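Local coordinates for endoglucanase, glycoside hydrolase family 5 protein (Cytophaga hutchinsonii, PDB 5IHS), which probably hydrolyses internal beta-1,4-glucosidic bonds of cellulose as a periplasmic family 5 endoglucanase with a TIM-barrel fold, at residues T27-Y32 with I150-Y155; Y32-V37 with V43-D48; T165-D170 with I215-H220; E229-A234 with P262-L267; T251-A254 with G258-S261. All coordinates share one frame; numbering follows the deposited sequence. Where two conformers were deposited one is given.

Interaction 1: T27-Y32 with I150-Y155; sequences TIVEKY and IPNIIY
N152 ND2 is held by the backbone carbonyl of I118, to which it donates a hydrogen bond, and the same ND2 lies 3.5 Å from V29 CG2. That bond fixes the rotation of the buried amide, so that V29 packs against a polar group whose nitrogen is already satisfied. Both methyls of V29 do the touching. With CG1 anti to the backbone N (chi1 172°), CG2 falls beside that nitrogen, and both methyls press on the N152 amide from one side: V29 CG1 is nearer N152 OD1, at 3.8 Å, and CG2 nearer the amide nitrogen. V29 CG1 also reaches the ring of P151, 3.7 Å from its CG, the apolar half of the contact. Both partners of V29 lie at the two corners of a type I turn from I150 to I153, which leads into strand 153-156. On the other side the short helix carrying V29 starts with a capping box. T27 OG1 accepts from E30 N at 3.0 Å, and E30 OE1 accepts from T27 N at 3.1 Å, met from above the carboxylate plane. No hydrogen bond crosses between the two segments; their link is packing of a single valine on a turn. Helix 28-32 sits at the end of the TIM barrel where the parallel strands begin. I28, V29 and Y32 all touch Y119 of strand 119-125, I327 of helix 311-329 covers I28 and Y32, and I114 of helix 99-116 packs on N152.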
# COMPACT_ATOMS: atom_id res chain seq x y z
N THR A 27 -11.64 -16.67 -6.48
CA THR A 27 -10.63 -15.90 -5.77
C THR A 27 -11.20 -14.55 -5.33
O THR A 27 -12.29 -14.15 -5.74
CB THR A 27 -9.46 -15.60 -6.70
OG1 THR A 27 -9.95 -14.79 -7.78
CG2 THR A 27 -8.82 -16.88 -7.25
N ILE A 28 -10.43 -13.84 -4.51
CA ILE A 28 -10.84 -12.52 -4.05
C ILE A 28 -11.03 -11.58 -5.23
O ILE A 28 -11.99 -10.80 -5.27
CB ILE A 28 -9.76 -11.96 -3.09
CG1 ILE A 28 -9.66 -12.81 -1.81
CG2 ILE A 28 -10.02 -10.49 -2.79
CD1 ILE A 28 -10.87 -12.76 -0.91
N VAL A 29 -10.10 -11.61 -6.18
CA VAL A 29 -10.20 -10.71 -7.33
C VAL A 29 -11.37 -11.10 -8.23
O VAL A 29 -12.01 -10.24 -8.83
CB VAL A 29 -8.84 -10.66 -8.05
CG1 VAL A 29 -8.91 -9.91 -9.35
CG2 VAL A 29 -7.80 -9.99 -7.13
N GLU A 30 -11.69 -12.40 -8.31
CA GLU A 30 -12.90 -12.78 -9.03
C GLU A 30 -14.16 -12.30 -8.31
O GLU A 30 -15.14 -11.91 -8.96
CB GLU A 30 -12.94 -14.30 -9.25
CG GLU A 30 -11.97 -14.74 -10.32
CD GLU A 30 -11.81 -16.25 -10.42
OE1 GLU A 30 -12.29 -16.97 -9.52
OE2 GLU A 30 -11.18 -16.71 -11.39
N LYS A 31 -14.14 -12.29 -6.98
CA LYS A 31 -15.29 -11.81 -6.21
C LYS A 31 -15.57 -10.34 -6.46
O LYS A 31 -16.71 -9.95 -6.75
CB LYS A 31 -15.06 -12.08 -4.71
CG LYS A 31 -16.20 -11.60 -3.81
CD LYS A 31 -15.84 -11.74 -2.34
CE LYS A 31 -16.94 -11.24 -1.41
NZ LYS A 31 -18.15 -12.09 -1.44
N TYR A 32 -14.56 -9.48 -6.32
CA TYR A 32 -14.79 -8.04 -6.38
C TYR A 32 -14.55 -7.45 -7.77
O TYR A 32 -15.17 -6.43 -8.11
CB TYR A 32 -13.90 -7.31 -5.37
CG TYR A 32 -14.23 -7.54 -3.91
CD1 TYR A 32 -15.54 -7.49 -3.44
CD2 TYR A 32 -13.22 -7.77 -2.99
CE1 TYR A 32 -15.82 -7.66 -2.09
CE2 TYR A 32 -13.49 -7.95 -1.66
CZ TYR A 32 -14.78 -7.89 -1.20
OH TYR A 32 -14.98 -8.06 0.16
N ILE A 150 -5.49 -5.83 -16.29
CA ILE A 150 -5.56 -6.84 -15.25
C ILE A 150 -6.13 -6.23 -13.99
O ILE A 150 -5.62 -5.21 -13.50
CB ILE A 150 -4.18 -7.47 -15.00
CG1 ILE A 150 -3.72 -8.09 -16.33
CG2 ILE A 150 -4.25 -8.50 -13.91
CD1 ILE A 150 -2.37 -8.67 -16.32
N PRO A 151 -7.19 -6.80 -13.39
CA PRO A 151 -7.89 -6.10 -12.30
C PRO A 151 -7.15 -6.08 -10.98
O PRO A 151 -7.51 -5.30 -10.09
CB PRO A 151 -9.21 -6.88 -12.18
CG PRO A 151 -8.86 -8.26 -12.69
CD PRO A 151 -7.90 -8.03 -13.82
N ASN A 152 -6.12 -6.91 -10.82
CA ASN A 152 -5.42 -6.99 -9.54
C ASN A 152 -4.61 -5.74 -9.21
O ASN A 152 -4.24 -5.56 -8.05
CB ASN A 152 -4.43 -8.16 -9.58
CG ASN A 152 -5.06 -9.46 -10.03
OD1 ASN A 152 -5.55 -9.56 -11.16
ND2 ASN A 152 -5.00 -10.48 -9.17
N ILE A 153 -4.28 -4.92 -10.21
CA ILE A 153 -3.24 -3.91 -10.08
C ILE A 153 -3.77 -2.63 -9.45
O ILE A 153 -4.78 -2.07 -9.91
CB ILE A 153 -2.65 -3.57 -11.46
CG1 ILE A 153 -2.27 -4.83 -12.27
CG2 ILE A 153 -1.50 -2.57 -11.32
CD1 ILE A 153 -1.20 -5.66 -11.64
N ILE A 154 -3.03 -2.11 -8.47
CA ILE A 154 -3.19 -0.78 -7.91
C ILE A 154 -1.81 -0.11 -7.99
O ILE A 154 -0.81 -0.71 -7.61
CB ILE A 154 -3.65 -0.86 -6.43
CG1 ILE A 154 -5.00 -1.59 -6.33
CG2 ILE A 154 -3.72 0.53 -5.80
CD1 ILE A 154 -5.32 -2.07 -4.93
N TYR A 155 -1.76 1.12 -8.51
CA TYR A 155 -0.50 1.85 -8.64
C TYR A 155 -0.36 2.85 -7.50
O TYR A 155 -1.32 3.53 -7.15
CB TYR A 155 -0.43 2.60 -9.96
CG TYR A 155 -0.64 1.75 -11.18
CD1 TYR A 155 0.42 1.09 -11.79
CD2 TYR A 155 -1.89 1.61 -11.75
CE1 TYR A 155 0.23 0.31 -12.92
CE2 TYR A 155 -2.09 0.84 -12.89
CZ TYR A 155 -1.03 0.20 -13.46
OH TYR A 155 -1.20 -0.59 -14.58

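Interaction 2: Y32-V37 with V43-D48; sequences YGKLSV and VGQYGD
Q45 starts out with CG between its backbone N and carbonyl carbon (chi1 76°) and then runs extended, which swings its amide back over G33 and K34. There OE1 takes the K34 N-H at 2.8 Å, almost straight (177°), in the carbonyl plane and on a lone pair. Its neighbour Y46 folds over the same chain: the Y46 ring lies across Q45 CG, which stands 3.4 Å above the ring centre. Farther along is the beta hairpin of strands 35-38 and 41-44, which sits against the strand-start end of the TIM barrel, with L35 on Y119. S36 and V43 are its hydrogen-bonded pair, S36 N to V43 O at 2.9 Å with the return bond from V43 N to S36 O, and the S36 OG lies beside V43 CG2. L35 and G44 form the non-hydrogen-bonded pair next to it. The type I turn from G44 to G47 then brings D48 to Y32. The D48 carboxylate meets the edge of the Y32 ring, its plane turned 73° from it, with OD2 3.8 Å from Y32 CD1. One water ties this corner, donating to Y32 O and to D48 OD2 (2.7 Å) and accepting from Y46 N. Y32 O is also reached by Q45 N in a long bond, 3.3 Å.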
# COMPACT_ATOMS: atom_id res chain seq x y z
N TYR A 32 -14.56 -9.48 -6.32
CA TYR A 32 -14.79 -8.04 -6.38
C TYR A 32 -14.55 -7.45 -7.77
O TYR A 32 -15.17 -6.43 -8.11
CB TYR A 32 -13.90 -7.31 -5.37
CG TYR A 32 -14.23 -7.54 -3.91
CD1 TYR A 32 -15.54 -7.49 -3.44
CD2 TYR A 32 -13.22 -7.77 -2.99
CE1 TYR A 32 -15.82 -7.66 -2.09
CE2 TYR A 32 -13.49 -7.95 -1.66
CZ TYR A 32 -14.78 -7.89 -1.20
OH TYR A 32 -14.98 -8.06 0.16
N GLY A 33 -13.65 -8.04 -8.56
CA GLY A 33 -13.39 -7.59 -9.91
C GLY A 33 -12.61 -6.29 -9.99
O GLY A 33 -11.81 -5.94 -9.11
N LYS A 34 -12.84 -5.57 -11.08
CA LYS A 34 -12.18 -4.29 -11.30
C LYS A 34 -12.61 -3.30 -10.24
O LYS A 34 -13.80 -3.17 -9.93
CB LYS A 34 -12.57 -3.75 -12.67
CG LYS A 34 -12.02 -4.52 -13.86
CD LYS A 34 -12.56 -3.95 -15.17
CE LYS A 34 -11.92 -4.56 -16.39
NZ LYS A 34 -12.49 -3.94 -17.61
N LEU A 35 -11.64 -2.55 -9.72
CA LEU A 35 -11.86 -1.55 -8.69
C LEU A 35 -11.93 -0.15 -9.29
O LEU A 35 -11.29 0.15 -10.30
CB LEU A 35 -10.74 -1.59 -7.66
CG LEU A 35 -10.53 -2.96 -7.00
CD1 LEU A 35 -9.35 -2.87 -6.04
CD2 LEU A 35 -11.77 -3.46 -6.28
N SER A 36 -12.69 0.71 -8.64
CA SER A 36 -12.80 2.10 -9.04
C SER A 36 -13.11 2.93 -7.80
O SER A 36 -13.23 2.41 -6.69
CB SER A 36 -13.85 2.27 -10.14
OG SER A 36 -15.08 1.81 -9.68
N VAL A 37 -13.23 4.24 -7.99
CA VAL A 37 -13.46 5.17 -6.89
C VAL A 37 -14.78 5.89 -7.12
O VAL A 37 -15.02 6.39 -8.22
CB VAL A 37 -12.31 6.19 -6.76
CG1 VAL A 37 -12.56 7.16 -5.61
CG2 VAL A 37 -10.97 5.46 -6.58
N VAL A 43 -14.88 0.99 -4.81
CA VAL A 43 -15.99 0.13 -5.19
C VAL A 43 -15.50 -0.87 -6.22
O VAL A 43 -14.45 -0.69 -6.85
CB VAL A 43 -17.20 0.94 -5.71
CG1 VAL A 43 -17.73 1.85 -4.60
CG2 VAL A 43 -16.83 1.74 -6.94
N GLY A 44 -16.26 -1.96 -6.36
CA GLY A 44 -15.96 -3.00 -7.31
C GLY A 44 -17.00 -3.07 -8.43
O GLY A 44 -18.08 -2.50 -8.35
N GLN A 45 -16.65 -3.82 -9.48
CA GLN A 45 -17.45 -3.78 -10.70
C GLN A 45 -18.83 -4.41 -10.54
O GLN A 45 -19.70 -4.17 -11.38
CB GLN A 45 -16.72 -4.42 -11.87
CG GLN A 45 -16.69 -5.93 -11.87
CD GLN A 45 -15.91 -6.50 -13.04
OE1 GLN A 45 -14.69 -6.61 -12.97
NE2 GLN A 45 -16.60 -6.89 -14.11
N TYR A 46 -19.06 -5.20 -9.49
CA TYR A 46 -20.33 -5.86 -9.27
C TYR A 46 -21.18 -5.16 -8.22
O TYR A 46 -22.18 -5.72 -7.76
CB TYR A 46 -20.10 -7.33 -8.90
CG TYR A 46 -19.21 -8.05 -9.90
CD1 TYR A 46 -19.62 -8.27 -11.21
CD2 TYR A 46 -17.96 -8.53 -9.52
CE1 TYR A 46 -18.81 -8.92 -12.11
CE2 TYR A 46 -17.15 -9.19 -10.42
CZ TYR A 46 -17.58 -9.38 -11.71
OH TYR A 46 -16.76 -10.03 -12.61
N GLY A 47 -20.81 -3.93 -7.84
CA GLY A 47 -21.60 -3.14 -6.93
C GLY A 47 -21.21 -3.24 -5.47
O GLY A 47 -21.94 -2.73 -4.61
N ASP A 48 -20.08 -3.87 -5.17
CA ASP A 48 -19.62 -3.93 -3.79
C ASP A 48 -18.89 -2.64 -3.43
O ASP A 48 -18.19 -2.05 -4.26
CB ASP A 48 -18.61 -5.07 -3.64
CG ASP A 48 -19.20 -6.41 -3.94
OD1 ASP A 48 -19.94 -6.94 -3.08
OD2 ASP A 48 -18.91 -6.97 -5.02
O HOH W 1 -17.65 -5.70 -7.01

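Interaction 3: T165-D170 with I215-H220; sequences TSWNKD and IMYTLH
W167 and Y217 touch through W167 CH2 and Y217 CE2, 3.7 Å apart. This is helix-on-strand packing in the TIM barrel: W167 opens helix 167-185, which follows the fourth strand, and Y217 lies on the sixth, strand 215-221. The indole carbon arrives at the edge of the phenol ring, near its plane, yet the two rings are oblique, 64° between planes and 5.9 Å between the centroids of the indole's six-membered ring and the phenol. With W167 CG anti to the backbone N (chi1 175°) the indole extends toward the strand, where it crosses the Y217 side chain at about a right angle. Both polar ends are held on the loop before strand 215-221: W167 NE1 donates to N208 O, and Y217 OH is bonded to the backbone N of I210. These two bonds help set the rotation of both rings. V193 of strand 191-193 also touches W167, and P209 touches Y217. The chain of Y217 itself is pinned in the sheet by backbone bonds to F245 of strand 244-249 and to A243 just before it. Further out, the helix start is set by S166 as N-cap. S166 OG accepts from K169 N at 3.0 Å, and S166 N donates to D170 OD2 at 3.0 Å, on the anti side of that carboxylate.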
# COMPACT_ATOMS: atom_id res chain seq x y z
N THR A 165 7.87 18.99 0.76
CA THR A 165 7.45 18.73 -0.62
C THR A 165 6.02 19.21 -0.83
O THR A 165 5.07 18.58 -0.35
CB THR A 165 7.58 17.23 -0.93
OG1 THR A 165 8.83 16.72 -0.43
CG2 THR A 165 7.48 16.98 -2.42
N SER A 166 5.85 20.31 -1.55
CA SER A 166 4.55 20.96 -1.69
C SER A 166 3.59 20.13 -2.55
O SER A 166 3.98 19.63 -3.61
CB SER A 166 4.74 22.33 -2.35
OG SER A 166 3.56 22.84 -2.93
N TRP A 167 2.33 20.05 -2.12
CA TRP A 167 1.29 19.44 -2.94
C TRP A 167 1.12 20.19 -4.26
O TRP A 167 1.23 19.62 -5.35
CB TRP A 167 -0.04 19.37 -2.18
CG TRP A 167 -1.15 18.85 -3.05
CD1 TRP A 167 -2.12 19.57 -3.66
CD2 TRP A 167 -1.34 17.48 -3.46
NE1 TRP A 167 -2.91 18.75 -4.43
CE2 TRP A 167 -2.46 17.47 -4.32
CE3 TRP A 167 -0.69 16.27 -3.18
CZ2 TRP A 167 -2.93 16.29 -4.91
CZ3 TRP A 167 -1.17 15.11 -3.77
CH2 TRP A 167 -2.27 15.13 -4.62
N ASN A 168 0.84 21.50 -4.19
CA ASN A 168 0.49 22.24 -5.40
C ASN A 168 1.66 22.36 -6.37
O ASN A 168 1.47 22.32 -7.60
CB ASN A 168 -0.02 23.64 -5.05
CG ASN A 168 -1.41 23.63 -4.43
OD1 ASN A 168 -2.18 22.68 -4.58
ND2 ASN A 168 -1.74 24.73 -3.76
N LYS A 169 2.87 22.54 -5.86
CA LYS A 169 4.02 22.83 -6.71
C LYS A 169 4.83 21.60 -7.10
O LYS A 169 5.43 21.59 -8.18
CB LYS A 169 4.95 23.83 -6.02
CG LYS A 169 4.34 25.20 -5.85
CD LYS A 169 5.32 26.15 -5.18
CE LYS A 169 4.74 27.55 -5.03
NZ LYS A 169 4.07 27.74 -3.71
N ASP A 170 4.90 20.57 -6.24
CA ASP A 170 5.77 19.42 -6.46
C ASP A 170 5.00 18.12 -6.68
O ASP A 170 5.19 17.45 -7.70
CB ASP A 170 6.72 19.21 -5.27
CG ASP A 170 7.64 20.36 -5.04
OD1 ASP A 170 8.21 20.85 -6.02
OD2 ASP A 170 7.79 20.75 -3.85
N ILE A 215 -8.67 8.01 -8.78
CA ILE A 215 -7.52 8.47 -8.00
C ILE A 215 -7.89 8.44 -6.52
O ILE A 215 -8.98 8.88 -6.12
CB ILE A 215 -7.09 9.89 -8.41
CG1 ILE A 215 -6.89 10.02 -9.92
CG2 ILE A 215 -5.83 10.32 -7.65
CD1 ILE A 215 -5.86 9.07 -10.51
N MET A 216 -6.97 7.92 -5.70
CA MET A 216 -7.06 7.97 -4.25
C MET A 216 -5.81 8.62 -3.70
O MET A 216 -4.82 8.81 -4.42
CB MET A 216 -7.22 6.56 -3.67
CG MET A 216 -8.41 5.80 -4.23
SD MET A 216 -8.60 4.13 -3.58
CE MET A 216 -9.45 4.46 -2.05
N TYR A 217 -5.83 8.93 -2.41
CA TYR A 217 -4.76 9.68 -1.76
C TYR A 217 -4.26 8.93 -0.54
O TYR A 217 -5.04 8.35 0.22
CB TYR A 217 -5.23 11.11 -1.41
CG TYR A 217 -5.74 11.81 -2.65
CD1 TYR A 217 -7.05 11.65 -3.05
CD2 TYR A 217 -4.90 12.56 -3.45
CE1 TYR A 217 -7.52 12.23 -4.22
CE2 TYR A 217 -5.36 13.16 -4.61
CZ TYR A 217 -6.67 12.99 -5.00
OH TYR A 217 -7.12 13.58 -6.16
N THR A 218 -2.94 8.94 -0.37
CA THR A 218 -2.30 8.16 0.67
C THR A 218 -2.40 8.80 2.05
O THR A 218 -2.11 9.99 2.21
CB THR A 218 -0.82 8.02 0.34
OG1 THR A 218 -0.70 7.61 -1.02
CG2 THR A 218 -0.13 7.02 1.26
N LEU A 219 -2.70 7.97 3.05
CA LEU A 219 -2.55 8.29 4.46
C LEU A 219 -1.66 7.24 5.10
O LEU A 219 -1.94 6.04 4.98
CB LEU A 219 -3.91 8.30 5.16
CG LEU A 219 -3.89 8.58 6.66
CD1 LEU A 219 -3.44 9.99 6.92
CD2 LEU A 219 -5.26 8.32 7.26
N HIS A 220 -0.58 7.67 5.76
CA HIS A 220 0.29 6.78 6.53
C HIS A 220 0.28 7.19 7.99
O HIS A 220 0.44 8.37 8.30
CB HIS A 220 1.73 6.84 6.04
CG HIS A 220 1.94 6.16 4.73
ND1 HIS A 220 3.17 6.08 4.12
CD2 HIS A 220 1.07 5.52 3.92
CE1 HIS A 220 3.05 5.41 2.99
NE2 HIS A 220 1.79 5.05 2.85

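Interaction 4: E229-A234 with P262-L267; sequences ELRNEA and PEETAL
Two neighbouring outer helices of the TIM barrel, 228-239 after the sixth strand and 262-274 after the seventh, are joined by a salt bridge between R231 and E264. The guanidinium comes end-on, offering NH1 and NH2 to a single oxygen. E264 OE2 takes NH1 at 2.8 Å, nearly in line with its C-O bond, and NH2 at 2.9 Å on its syn lone pair. That oxygen lies in the guanidinium plane, and the carboxylate is turned only 19° from it, so the two flat groups are close to coplanar. The two side chains approach from opposite directions, the R231 chain bent at chi3 (-74°) and the E264 chain at chi2 (71°), which lets both reach one point between the helices. The charge of the arginine has further support. Its NE bonds Q228 OE1, one turn back, and W268 of the second helix makes a cation-pi contact with it. E264 in turn packs on P223 and K227. Gripping one oxygen with two nitrogens should hold E264 firmly, and the pairing probably favours its ionised form. Aliphatic cover comes from L267, one turn along: CB stands over one face of the guanidinium, 3.8 Å above its plane and offset toward the rim, and L267 CD1 ends 3.9 Å from R231 NH2.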
# COMPACT_ATOMS: atom_id res chain seq x y z
N GLU A 229 -5.38 13.43 16.42
CA GLU A 229 -5.16 14.58 15.55
C GLU A 229 -5.05 14.17 14.08
O GLU A 229 -5.54 14.87 13.19
CB GLU A 229 -3.93 15.37 16.00
CG GLU A 229 -2.59 14.76 15.65
CD GLU A 229 -2.28 13.43 16.32
OE1 GLU A 229 -2.91 13.07 17.35
OE2 GLU A 229 -1.37 12.75 15.83
N LEU A 230 -4.40 13.03 13.80
CA LEU A 230 -4.30 12.59 12.41
C LEU A 230 -5.60 11.95 11.92
O LEU A 230 -5.93 12.08 10.74
CB LEU A 230 -3.07 11.69 12.22
CG LEU A 230 -2.72 11.35 10.76
CD1 LEU A 230 -2.38 12.59 9.95
CD2 LEU A 230 -1.56 10.36 10.70
N ARG A 231 -6.36 11.28 12.80
CA ARG A 231 -7.70 10.86 12.42
C ARG A 231 -8.57 12.06 12.07
O ARG A 231 -9.37 12.01 11.13
CB ARG A 231 -8.35 10.02 13.52
CG ARG A 231 -7.74 8.64 13.67
CD ARG A 231 -8.55 7.74 14.61
NE ARG A 231 -8.40 8.09 16.02
CZ ARG A 231 -7.41 7.69 16.80
NH1 ARG A 231 -6.44 6.91 16.33
NH2 ARG A 231 -7.39 8.05 18.08
N ASN A 232 -8.40 13.18 12.79
CA ASN A 232 -9.17 14.37 12.48
C ASN A 232 -8.79 14.95 11.12
O ASN A 232 -9.65 15.41 10.36
CB ASN A 232 -8.98 15.43 13.56
CG ASN A 232 -9.64 15.08 14.87
OD1 ASN A 232 -10.52 14.21 14.92
ND2 ASN A 232 -9.23 15.75 15.94
N GLU A 233 -7.49 14.93 10.80
CA GLU A 233 -7.03 15.34 9.47
C GLU A 233 -7.68 14.48 8.40
O GLU A 233 -8.18 14.98 7.38
CB GLU A 233 -5.50 15.23 9.42
CG GLU A 233 -4.83 15.42 8.06
CD GLU A 233 -4.71 16.87 7.63
OE1 GLU A 233 -4.88 17.76 8.49
OE2 GLU A 233 -4.45 17.09 6.43
N ALA A 234 -7.68 13.16 8.60
CA ALA A 234 -8.30 12.26 7.63
C ALA A 234 -9.78 12.56 7.46
O ALA A 234 -10.29 12.63 6.34
CB ALA A 234 -8.08 10.81 8.08
N PRO A 262 -0.65 -1.29 20.91
CA PRO A 262 -1.80 -2.09 20.45
C PRO A 262 -3.16 -1.42 20.65
O PRO A 262 -4.01 -1.52 19.76
CB PRO A 262 -1.68 -3.40 21.24
CG PRO A 262 -0.75 -3.10 22.36
CD PRO A 262 0.17 -2.04 21.87
N GLU A 263 -3.39 -0.75 21.78
CA GLU A 263 -4.69 -0.12 21.98
C GLU A 263 -4.91 1.03 20.99
O GLU A 263 -6.01 1.17 20.43
CB GLU A 263 -4.88 0.31 23.43
CG GLU A 263 -5.04 -0.90 24.39
CD GLU A 263 -6.40 -1.59 24.30
OE1 GLU A 263 -7.41 -0.92 24.00
OE2 GLU A 263 -6.47 -2.83 24.55
N GLU A 264 -3.88 1.83 20.74
CA GLU A 264 -4.05 2.91 19.77
C GLU A 264 -4.23 2.36 18.36
O GLU A 264 -5.00 2.91 17.57
CB GLU A 264 -2.90 3.92 19.84
CG GLU A 264 -3.13 5.15 18.96
CD GLU A 264 -4.22 6.09 19.49
OE1 GLU A 264 -4.39 6.17 20.72
OE2 GLU A 264 -4.89 6.74 18.65
N THR A 265 -3.53 1.27 18.03
CA THR A 265 -3.74 0.63 16.73
C THR A 265 -5.21 0.24 16.57
O THR A 265 -5.80 0.45 15.51
CB THR A 265 -2.82 -0.59 16.55
OG1 THR A 265 -1.45 -0.21 16.67
CG2 THR A 265 -3.00 -1.21 15.18
N ALA A 266 -5.82 -0.30 17.63
CA ALA A 266 -7.23 -0.68 17.57
C ALA A 266 -8.14 0.52 17.35
O ALA A 266 -9.16 0.40 16.67
CB ALA A 266 -7.63 -1.43 18.84
N LEU A 267 -7.81 1.69 17.92
CA LEU A 267 -8.60 2.89 17.64
C LEU A 267 -8.51 3.26 16.17
O LEU A 267 -9.50 3.71 15.58
CB LEU A 267 -8.16 4.06 18.51
CG LEU A 267 -8.42 3.92 20.02
CD1 LEU A 267 -7.99 5.19 20.71
CD2 LEU A 267 -9.87 3.61 20.33

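Interaction 5: T251-A254 with G258-S261; sequences TCDA and GNFS
The D253 carboxylate and the N259 amide are turned 57° against each other and joined by one bond. In the N259 conformer given, ND2 donates to D253 OD2 at 2.7 Å, nearly straight (169°); a second conformer was modelled, in which this bond may be lost. D253 OD2 accepts on its anti lone pair and lies close to the N259 amide plane. D253 CG sits between its own backbone N and carbonyl carbon (chi1 66°), which turns the carboxylate toward G258 and N259, while its OD1 is tied to S255 OG. At the other end of the contact T251 OG1 lies in the plane of the F260 ring, at its edge, 3.5 Å from F260 CD1, and is hydrogen-bonded to S312 OG. Between these two pairs the backbone closes the loop that links the seventh strand of the TIM barrel, 244-249, to helix 262-274, on the strand-end side where family 5 enzymes build their active site. D253 N donates to G258 O at 3.0 Å and S261 N to T251 O at 2.8 Å. C252 CA, between them, makes a CA-H...O contact with N259 O (3.3 Å). S261 holds the N-cap position, though its OG makes no capping bond and instead donates to N259 O at 2.8 Å, from above the carbonyl plane.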
# COMPACT_ATOMS: atom_id res chain seq x y z
N THR A 251 2.44 -0.36 13.92
CA THR A 251 1.84 -0.56 15.24
C THR A 251 2.61 0.19 16.33
O THR A 251 2.30 0.02 17.52
CB THR A 251 1.83 -2.05 15.59
OG1 THR A 251 3.18 -2.51 15.59
CG2 THR A 251 0.98 -2.85 14.60
N CYS A 252 3.60 0.99 15.96
CA CYS A 252 4.58 1.51 16.90
C CYS A 252 4.82 2.98 16.59
O CYS A 252 4.04 3.63 15.87
CB CYS A 252 5.85 0.66 16.82
SG CYS A 252 6.56 0.56 15.19
N ASP A 253 5.89 3.56 17.11
CA ASP A 253 6.08 4.95 16.71
C ASP A 253 6.68 5.04 15.29
O ASP A 253 7.05 4.05 14.65
CB ASP A 253 6.79 5.77 17.77
CG ASP A 253 8.17 5.34 17.98
OD1 ASP A 253 8.79 4.94 16.98
OD2 ASP A 253 8.64 5.41 19.15
N ALA A 254 6.70 6.28 14.80
CA ALA A 254 6.96 6.53 13.39
C ALA A 254 8.38 6.17 12.97
O ALA A 254 8.63 6.06 11.77
CB ALA A 254 6.68 8.00 13.08
N GLY A 258 10.18 1.00 18.81
CA GLY A 258 9.75 1.56 20.08
C GLY A 258 8.27 1.91 20.12
O GLY A 258 7.61 2.12 19.10
N ASN A 259 7.73 2.01 21.34
CA ASN A 259 6.36 2.48 21.56
C ASN A 259 5.33 1.60 20.84
O ASN A 259 4.41 2.10 20.17
CB ASN A 259 6.16 3.95 21.16
CG ASN A 259 6.78 4.93 22.16
OD1 ASN A 259 6.29 5.10 23.28
ND2 ASN A 259 7.82 5.61 21.73
N PHE A 260 5.46 0.28 20.98
CA PHE A 260 4.41 -0.62 20.50
C PHE A 260 3.10 -0.23 21.16
O PHE A 260 3.02 -0.11 22.39
CB PHE A 260 4.79 -2.06 20.85
CG PHE A 260 3.79 -3.11 20.38
CD1 PHE A 260 3.37 -3.19 19.05
CD2 PHE A 260 3.32 -4.06 21.28
CE1 PHE A 260 2.47 -4.15 18.65
CE2 PHE A 260 2.42 -5.03 20.88
CZ PHE A 260 2.01 -5.09 19.55
N SER A 261 2.07 -0.01 20.34
CA SER A 261 0.84 0.65 20.78
C SER A 261 -0.39 -0.12 20.32
O SER A 261 -1.14 0.34 19.45
CB SER A 261 0.79 2.08 20.24
OG SER A 261 1.84 2.87 20.78

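Overall arrangement
The five contacts run from one end of the barrel to the other. Interactions 1 and 2 share Y32, with centres 9 Å apart, and lie together at the end where the strands start. Interaction 2 reaches strand 215-221 of interaction 3 through V37 CG2, 3.5 Å from M216 CG. At the other end of that strand L219 CD2 lies 3.9 Å from A234 CB of interaction 4, and T265 OG1 of interaction 4 is 3.6 Å from T251 CA of interaction 5. H220, on the strand of interaction 3, bonds E160, on the side where the active site of this family lies. The centres of interactions 2 and 5 are about 34 Å apart.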